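Beta-hexosaminidase Amuc_2018 (Akkermansia muciniphila, PDB 6JEB) removes terminal N-acetylglucosamine and N-acetylgalactosamine units, bound in beta linkage, from glycans such as N-glycans and chitobiose as a family 20 glycoside hydrolase. Local coordinates at residues 93-98 with 413-418; 331-336 with 380-385; 393-398 with 419-424. All coordinates share one frame; numbering follows the deposited sequence. Where two conformers were deposited one is given.

Interaction 1: 93-98 with 413-418; sequences RGLMVD and RAYPRA
Leu-95 meets the helix-breaking turn around Tyr-415 and Ala-418 with its two methyl groups, a small contact that illustrates how a barrel strand is covered by a bent helical layer. The second segment starts with Arg-413, in the last turn of helix 407-414. Its guanidinium group forms a salt bridge with Glu-463 and donates to the carbonyls of Asp-354, a substrate-binding residue, and Arg-362. Ala-414 directs its methyl toward the strand, but touches Val-399 of the adjacent strand 392-399. At Tyr-415 the chain leaves helical geometry. With CG turned beside the backbone N (chi1 -71°), the ring brings OH to 4.3 Å from Leu-95 CD1, while Met-115 of helix 106-118 adds to its surroundings. This is the (beta/alpha)8 barrel of the family: strand 92-97 is the first of its eight parallel strands, and the two short helices joined here follow strand 392-399, the eighth. A cis peptide bond precedes Pro-416, in the short break between the two helices. Arg-417 then ties the two helices together: its NH2 donates to Arg-413 O at 2.9 Å, 158° at the hydrogen, and also to Phe-355 O. A backbone bond also spans the break, Ala-418 N to Ala-414 O at 2.8 Å. Ala-418 CB lies 3.7 Å above the plane of the Tyr-415 ring, displaced toward its rim, and also faces the strand, where Leu-95 CD2 is 4.3 Å away.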
# COMPACT_ATOMS: atom_id res chain seq x y z
N ARG A 93 2.64 4.56 6.75
CA ARG A 93 3.15 3.18 6.77
C ARG A 93 2.08 2.32 6.10
O ARG A 93 1.05 2.02 6.71
CB ARG A 93 3.45 2.74 8.20
CG ARG A 93 4.44 3.68 8.91
CD ARG A 93 4.67 3.32 10.39
NE ARG A 93 3.41 3.12 11.10
CZ ARG A 93 2.61 4.10 11.53
NH1 ARG A 93 2.94 5.38 11.36
NH2 ARG A 93 1.47 3.79 12.12
N GLY A 94 2.31 1.95 4.85
CA GLY A 94 1.25 1.42 4.02
C GLY A 94 1.54 0.08 3.38
O GLY A 94 2.70 -0.31 3.16
N LEU A 95 0.46 -0.64 3.08
CA LEU A 95 0.47 -1.77 2.16
C LEU A 95 -0.53 -1.47 1.05
O LEU A 95 -1.55 -0.81 1.27
CB LEU A 95 0.05 -3.08 2.85
CG LEU A 95 0.97 -3.59 3.96
CD1 LEU A 95 0.38 -4.84 4.61
CD2 LEU A 95 2.38 -3.86 3.43
N MET A 96 -0.23 -1.96 -0.15
CA MET A 96 -1.15 -1.86 -1.28
C MET A 96 -1.58 -3.25 -1.68
O MET A 96 -0.74 -4.14 -1.86
CB MET A 96 -0.50 -1.17 -2.48
CG MET A 96 -1.47 -0.97 -3.66
SD MET A 96 -0.62 -0.94 -5.24
CE MET A 96 -0.42 -2.71 -5.49
N VAL A 97 -2.89 -3.45 -1.83
CA VAL A 97 -3.43 -4.67 -2.42
C VAL A 97 -3.88 -4.37 -3.84
O VAL A 97 -4.12 -3.22 -4.22
CB VAL A 97 -4.57 -5.30 -1.58
CG1 VAL A 97 -4.02 -5.81 -0.25
CG2 VAL A 97 -5.72 -4.30 -1.37
N ASP A 98 -3.98 -5.44 -4.64
CA ASP A 98 -4.18 -5.34 -6.08
C ASP A 98 -5.39 -6.19 -6.49
O ASP A 98 -5.25 -7.20 -7.18
CB ASP A 98 -2.91 -5.79 -6.80
CG ASP A 98 -2.98 -5.66 -8.31
OD1 ASP A 98 -3.95 -5.08 -8.86
OD2 ASP A 98 -2.02 -6.14 -8.96
N ARG A 413 3.16 -14.27 0.17
CA ARG A 413 4.19 -13.33 -0.27
C ARG A 413 4.23 -12.05 0.57
O ARG A 413 5.30 -11.47 0.73
CB ARG A 413 4.08 -13.04 -1.77
CG ARG A 413 4.42 -14.28 -2.59
CD ARG A 413 5.17 -14.03 -3.90
NE ARG A 413 5.63 -15.31 -4.43
CZ ARG A 413 6.38 -15.48 -5.52
NH1 ARG A 413 6.76 -14.45 -6.25
NH2 ARG A 413 6.74 -16.72 -5.89
N ALA A 414 3.10 -11.63 1.13
CA ALA A 414 3.11 -10.40 1.92
C ALA A 414 3.88 -10.56 3.22
O ALA A 414 4.61 -9.65 3.62
CB ALA A 414 1.68 -9.92 2.19
N TYR A 415 3.72 -11.71 3.90
CA TYR A 415 4.33 -11.98 5.20
C TYR A 415 5.40 -13.06 5.08
O TYR A 415 5.25 -13.99 4.29
CB TYR A 415 3.27 -12.41 6.23
CG TYR A 415 2.39 -11.24 6.61
CD1 TYR A 415 2.76 -10.38 7.64
CD2 TYR A 415 1.25 -10.94 5.88
CE1 TYR A 415 2.00 -9.28 7.96
CE2 TYR A 415 0.46 -9.84 6.19
CZ TYR A 415 0.85 -9.01 7.23
OH TYR A 415 0.10 -7.91 7.55
N PRO A 416 6.48 -12.98 5.88
CA PRO A 416 6.75 -11.99 6.93
C PRO A 416 7.42 -10.69 6.47
O PRO A 416 7.76 -9.89 7.33
CB PRO A 416 7.72 -12.74 7.85
CG PRO A 416 8.50 -13.60 6.91
CD PRO A 416 7.46 -14.09 5.92
N ARG A 417 7.63 -10.48 5.17
CA ARG A 417 8.29 -9.24 4.76
C ARG A 417 7.53 -8.00 5.20
O ARG A 417 8.16 -6.98 5.54
CB ARG A 417 8.61 -9.23 3.27
CG ARG A 417 9.78 -10.16 2.94
CD ARG A 417 10.00 -10.30 1.44
NE ARG A 417 8.82 -10.86 0.79
CZ ARG A 417 8.71 -11.07 -0.52
NH1 ARG A 417 9.73 -10.81 -1.33
NH2 ARG A 417 7.58 -11.56 -1.02
N ALA A 418 6.20 -8.05 5.25
CA ALA A 418 5.44 -6.90 5.75
C ALA A 418 5.82 -6.55 7.18
O ALA A 418 5.73 -5.38 7.56
CB ALA A 418 3.93 -7.15 5.63

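Interaction 2: 331-336 with 380-385; sequences QSIEKT and PAFGKP
Ile-333 and Lys-384 bury more surface here than any other residues of the two segments, and they meet flank to flank. Ile-333, on helix 329-339, has its two branches doing separate work. CG2, set anti to the backbone N by a chi1 of -64°, rests 3.8 Å from Lys-384 CD, the two side chains running past each other in opposite directions. The other branch carries CD1 outward into the loop: it lies 4.1 Å from Phe-382 CD1, approaching that ring obliquely, and 4.1 Å from the carbonyl oxygen Ala-381 O. Lys-384 thus contributes its aliphatic middle, while bends at chi3 and chi4 take the ammonium group on to a salt bridge with Glu-388. Phe-382 gives a smaller share and packs on Ala-329, Leu-330 and Met-345 as well. What presents these groups is a type I' turn from Ala-381 to Lys-384, closed by Lys-384 N donating to Ala-381 O at 3.0 Å. Asp-379 braces it with both carboxylate oxygens, OD1 taking Ala-381 N and OD2 taking Gly-383 N. Helix 329-339 joins the parallel strands 320-323 and 342-345, so the arrangement is a beta-alpha-beta crossover of the (beta/alpha)8 barrel whose helix is flanked by a loop that leads toward the last strand.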
# COMPACT_ATOMS: atom_id res chain seq x y z
N GLN A 331 18.26 9.22 -6.37
CA GLN A 331 17.94 10.29 -7.30
C GLN A 331 16.52 10.81 -7.07
O GLN A 331 16.28 12.02 -7.16
CB GLN A 331 18.11 9.80 -8.74
CG GLN A 331 19.48 9.20 -9.04
CD GLN A 331 19.55 7.70 -8.79
OE1 GLN A 331 19.18 7.21 -7.71
NE2 GLN A 331 20.03 6.95 -9.78
N SER A 332 15.58 9.92 -6.75
CA SER A 332 14.21 10.34 -6.51
C SER A 332 14.12 11.22 -5.27
O SER A 332 13.40 12.23 -5.27
CB SER A 332 13.30 9.12 -6.37
OG SER A 332 13.31 8.36 -7.57
N ILE A 333 14.82 10.86 -4.20
CA ILE A 333 14.82 11.68 -3.00
C ILE A 333 15.32 13.08 -3.32
O ILE A 333 14.71 14.09 -2.93
CB ILE A 333 15.66 11.02 -1.89
CG1 ILE A 333 15.02 9.69 -1.46
CG2 ILE A 333 15.81 11.95 -0.69
CD1 ILE A 333 15.90 8.85 -0.55
N GLU A 334 16.42 13.16 -4.08
CA GLU A 334 17.03 14.45 -4.39
C GLU A 334 16.15 15.28 -5.32
O GLU A 334 15.94 16.48 -5.10
CB GLU A 334 18.41 14.23 -5.01
CG GLU A 334 19.00 15.45 -5.69
CD GLU A 334 20.33 15.15 -6.35
OE1 GLU A 334 21.27 14.74 -5.64
OE2 GLU A 334 20.43 15.31 -7.58
N LYS A 335 15.61 14.65 -6.37
CA LYS A 335 14.82 15.39 -7.35
C LYS A 335 13.48 15.84 -6.77
O LYS A 335 13.00 16.94 -7.08
CB LYS A 335 14.60 14.56 -8.61
CG LYS A 335 15.87 14.26 -9.40
CD LYS A 335 16.55 15.53 -9.88
CE LYS A 335 17.91 15.22 -10.50
NZ LYS A 335 18.97 16.16 -10.05
N THR A 336 12.84 15.01 -5.94
CA THR A 336 11.58 15.44 -5.35
C THR A 336 11.78 16.59 -4.38
O THR A 336 10.96 17.51 -4.31
CB THR A 336 10.85 14.27 -4.68
OG1 THR A 336 11.71 13.64 -3.73
CG2 THR A 336 10.39 13.26 -5.73
N PRO A 380 14.16 3.96 4.85
CA PRO A 380 13.46 4.77 3.84
C PRO A 380 14.20 6.02 3.44
O PRO A 380 14.03 6.50 2.31
CB PRO A 380 12.12 5.08 4.52
CG PRO A 380 11.91 3.92 5.44
CD PRO A 380 13.28 3.62 5.99
N ALA A 381 15.03 6.57 4.33
CA ALA A 381 15.81 7.77 4.05
C ALA A 381 17.15 7.47 3.40
O ALA A 381 17.85 8.40 3.01
CB ALA A 381 16.05 8.57 5.33
N PHE A 382 17.52 6.19 3.28
CA PHE A 382 18.79 5.79 2.67
C PHE A 382 19.98 6.53 3.27
O PHE A 382 20.90 6.95 2.58
CB PHE A 382 18.74 5.92 1.14
CG PHE A 382 17.91 4.86 0.49
CD1 PHE A 382 16.53 4.96 0.45
CD2 PHE A 382 18.51 3.73 -0.04
CE1 PHE A 382 15.77 3.96 -0.13
CE2 PHE A 382 17.75 2.73 -0.63
CZ PHE A 382 16.38 2.85 -0.67
N GLY A 383 19.94 6.70 4.60
CA GLY A 383 21.02 7.32 5.33
C GLY A 383 21.12 8.82 5.19
O GLY A 383 22.07 9.41 5.73
N LYS A 384 20.18 9.46 4.51
CA LYS A 384 20.28 10.89 4.26
C LYS A 384 19.79 11.69 5.46
O LYS A 384 18.87 11.26 6.17
CB LYS A 384 19.46 11.28 3.03
CG LYS A 384 20.01 10.72 1.72
CD LYS A 384 19.40 11.42 0.52
CE LYS A 384 20.49 12.02 -0.38
NZ LYS A 384 20.12 13.37 -0.92
N PRO A 385 20.39 12.85 5.72
CA PRO A 385 19.98 13.67 6.87
C PRO A 385 18.63 14.33 6.63
O PRO A 385 18.12 14.41 5.51
CB PRO A 385 21.10 14.70 6.99
CG PRO A 385 21.64 14.83 5.61
CD PRO A 385 21.50 13.46 4.98

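Interaction 3: 393-398 with 419-424; sequences RGVHAP and CAIAEA
Glu-423 OE1, two residues on from Ile-421, which packs on Val-395, is gripped by two groups: the ammonium of Lys-440, in a salt bridge, and the backbone N of Glu-9. Its twin OE2 bonds to Tyr-376 OH. The carboxylate therefore ties helix 417-426 to helix 434-452, to helix 372-376 and to the N-terminal part of the chain, on a side of the helix that does not meet the strand. Toward the strand the side-chain contacts are apolar. Ile-421 makes the contact from the helix with both of its branches: CG2, anti to its own backbone N, lies 4.0 Å from Val-395 CG1 and 4.1 Å from Ala-397 CB, while CG1, on the neighbouring branch, comes within 4.0 Å of Ala-397 CB. Val-395 crosses it obliquely. A chi1 of 70° places Val-395 CG1 in the crowded position between backbone N and carbonyl carbon, where this methyl also rests 3.8 Å from Ile-421 O. That proximity is van der Waals packing against the helix backbone. Between these two strand residues, His-396 points the other way, into the barrel, where NE2 pairs with His-125 ND1 and ND1 with Trp-92 NE1, and Tyr-322 meets it edge-to-face. On this part of strand 392-399, then, His-396 faces inward while Val-395 and Ala-397 face outward against the helix of a (beta/alpha)8 barrel. Within these two segments the contact depends on shape and burial and not on directional bonds.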
# COMPACT_ATOMS: atom_id res chain seq x y z
N ARG A 393 7.61 10.92 3.60
CA ARG A 393 6.49 10.73 4.50
C ARG A 393 6.43 9.32 5.09
O ARG A 393 5.75 9.12 6.10
CB ARG A 393 5.16 11.00 3.78
CG ARG A 393 5.05 12.42 3.22
CD ARG A 393 3.75 12.59 2.44
NE ARG A 393 2.57 12.42 3.29
CZ ARG A 393 1.32 12.48 2.84
NH1 ARG A 393 1.08 12.71 1.56
NH2 ARG A 393 0.30 12.31 3.68
N GLY A 394 7.11 8.36 4.49
CA GLY A 394 7.11 7.02 5.04
C GLY A 394 7.38 5.97 3.97
O GLY A 394 8.08 6.22 2.99
N VAL A 395 6.81 4.79 4.21
CA VAL A 395 7.15 3.59 3.46
C VAL A 395 5.86 2.91 3.03
O VAL A 395 4.82 3.07 3.66
CB VAL A 395 8.02 2.64 4.32
CG1 VAL A 395 7.20 2.02 5.46
CG2 VAL A 395 8.70 1.59 3.47
N HIS A 396 5.94 2.14 1.94
CA HIS A 396 4.74 1.59 1.33
C HIS A 396 5.14 0.35 0.54
O HIS A 396 6.03 0.43 -0.32
CB HIS A 396 4.17 2.65 0.38
CG HIS A 396 2.74 2.44 -0.02
ND1 HIS A 396 1.68 2.79 0.79
CD2 HIS A 396 2.20 1.99 -1.18
CE1 HIS A 396 0.55 2.54 0.15
NE2 HIS A 396 0.84 2.05 -1.05
N ALA A 397 4.49 -0.77 0.80
CA ALA A 397 4.84 -2.03 0.14
C ALA A 397 3.67 -2.56 -0.69
O ALA A 397 2.66 -3.00 -0.12
CB ALA A 397 5.27 -3.08 1.16
N PRO A 398 3.77 -2.54 -2.02
CA PRO A 398 2.70 -3.13 -2.85
C PRO A 398 2.82 -4.64 -2.94
O PRO A 398 3.92 -5.19 -3.10
CB PRO A 398 2.94 -2.50 -4.23
CG PRO A 398 3.95 -1.40 -4.02
CD PRO A 398 4.74 -1.78 -2.81
N CYS A 419 6.23 -7.53 7.99
CA CYS A 419 6.71 -7.25 9.34
C CYS A 419 7.96 -6.39 9.31
O CYS A 419 8.13 -5.48 10.13
CB CYS A 419 7.01 -8.55 10.09
SG CYS A 419 5.66 -9.75 10.10
N ALA A 420 8.86 -6.68 8.36
CA ALA A 420 10.08 -5.88 8.22
C ALA A 420 9.76 -4.48 7.72
O ALA A 420 10.33 -3.50 8.21
CB ALA A 420 11.06 -6.59 7.28
N ILE A 421 8.85 -4.38 6.75
CA ILE A 421 8.40 -3.07 6.29
C ILE A 421 7.80 -2.27 7.44
O ILE A 421 8.04 -1.07 7.57
CB ILE A 421 7.41 -3.22 5.12
CG1 ILE A 421 8.08 -3.89 3.91
CG2 ILE A 421 6.81 -1.86 4.73
CD1 ILE A 421 9.17 -3.06 3.27
N ALA A 422 6.99 -2.93 8.28
CA ALA A 422 6.38 -2.25 9.42
C ALA A 422 7.44 -1.65 10.33
O ALA A 422 7.31 -0.51 10.80
CB ALA A 422 5.49 -3.22 10.21
N GLU A 423 8.51 -2.41 10.59
CA GLU A 423 9.58 -1.91 11.45
C GLU A 423 10.38 -0.81 10.76
O GLU A 423 10.80 0.15 11.41
CB GLU A 423 10.45 -3.08 11.92
CG GLU A 423 11.57 -2.67 12.87
CD GLU A 423 11.92 -3.72 13.92
OE1 GLU A 423 10.99 -4.25 14.57
OE2 GLU A 423 13.12 -4.03 14.09
N ALA A 424 10.57 -0.91 9.44
CA ALA A 424 11.26 0.16 8.72
C ALA A 424 10.47 1.47 8.76
O ALA A 424 11.06 2.55 8.81
CB ALA A 424 11.50 -0.27 7.27

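Overall arrangement
All three contacts belong to the same catalytic barrel. Interactions 1 and 3 are neighbours, their centres about 8 Å apart: both use helix 417-426, and their strands, 92-97 and 392-399, lie side by side in the sheet, joined by backbone bonds at Gly-94. Since these are the first and eighth strands, the pair spans the seam where the barrel closes. Along the chain the two cross. Interaction 2 is nested inside the loop closed by interaction 1 and precedes interaction 3; its centre is about 22 Å from that of interaction 1 and about 16 Å from that of interaction 3, which it touches through Pro-380. Together they pack outer helices and loops onto the barrel that carries the substrate site.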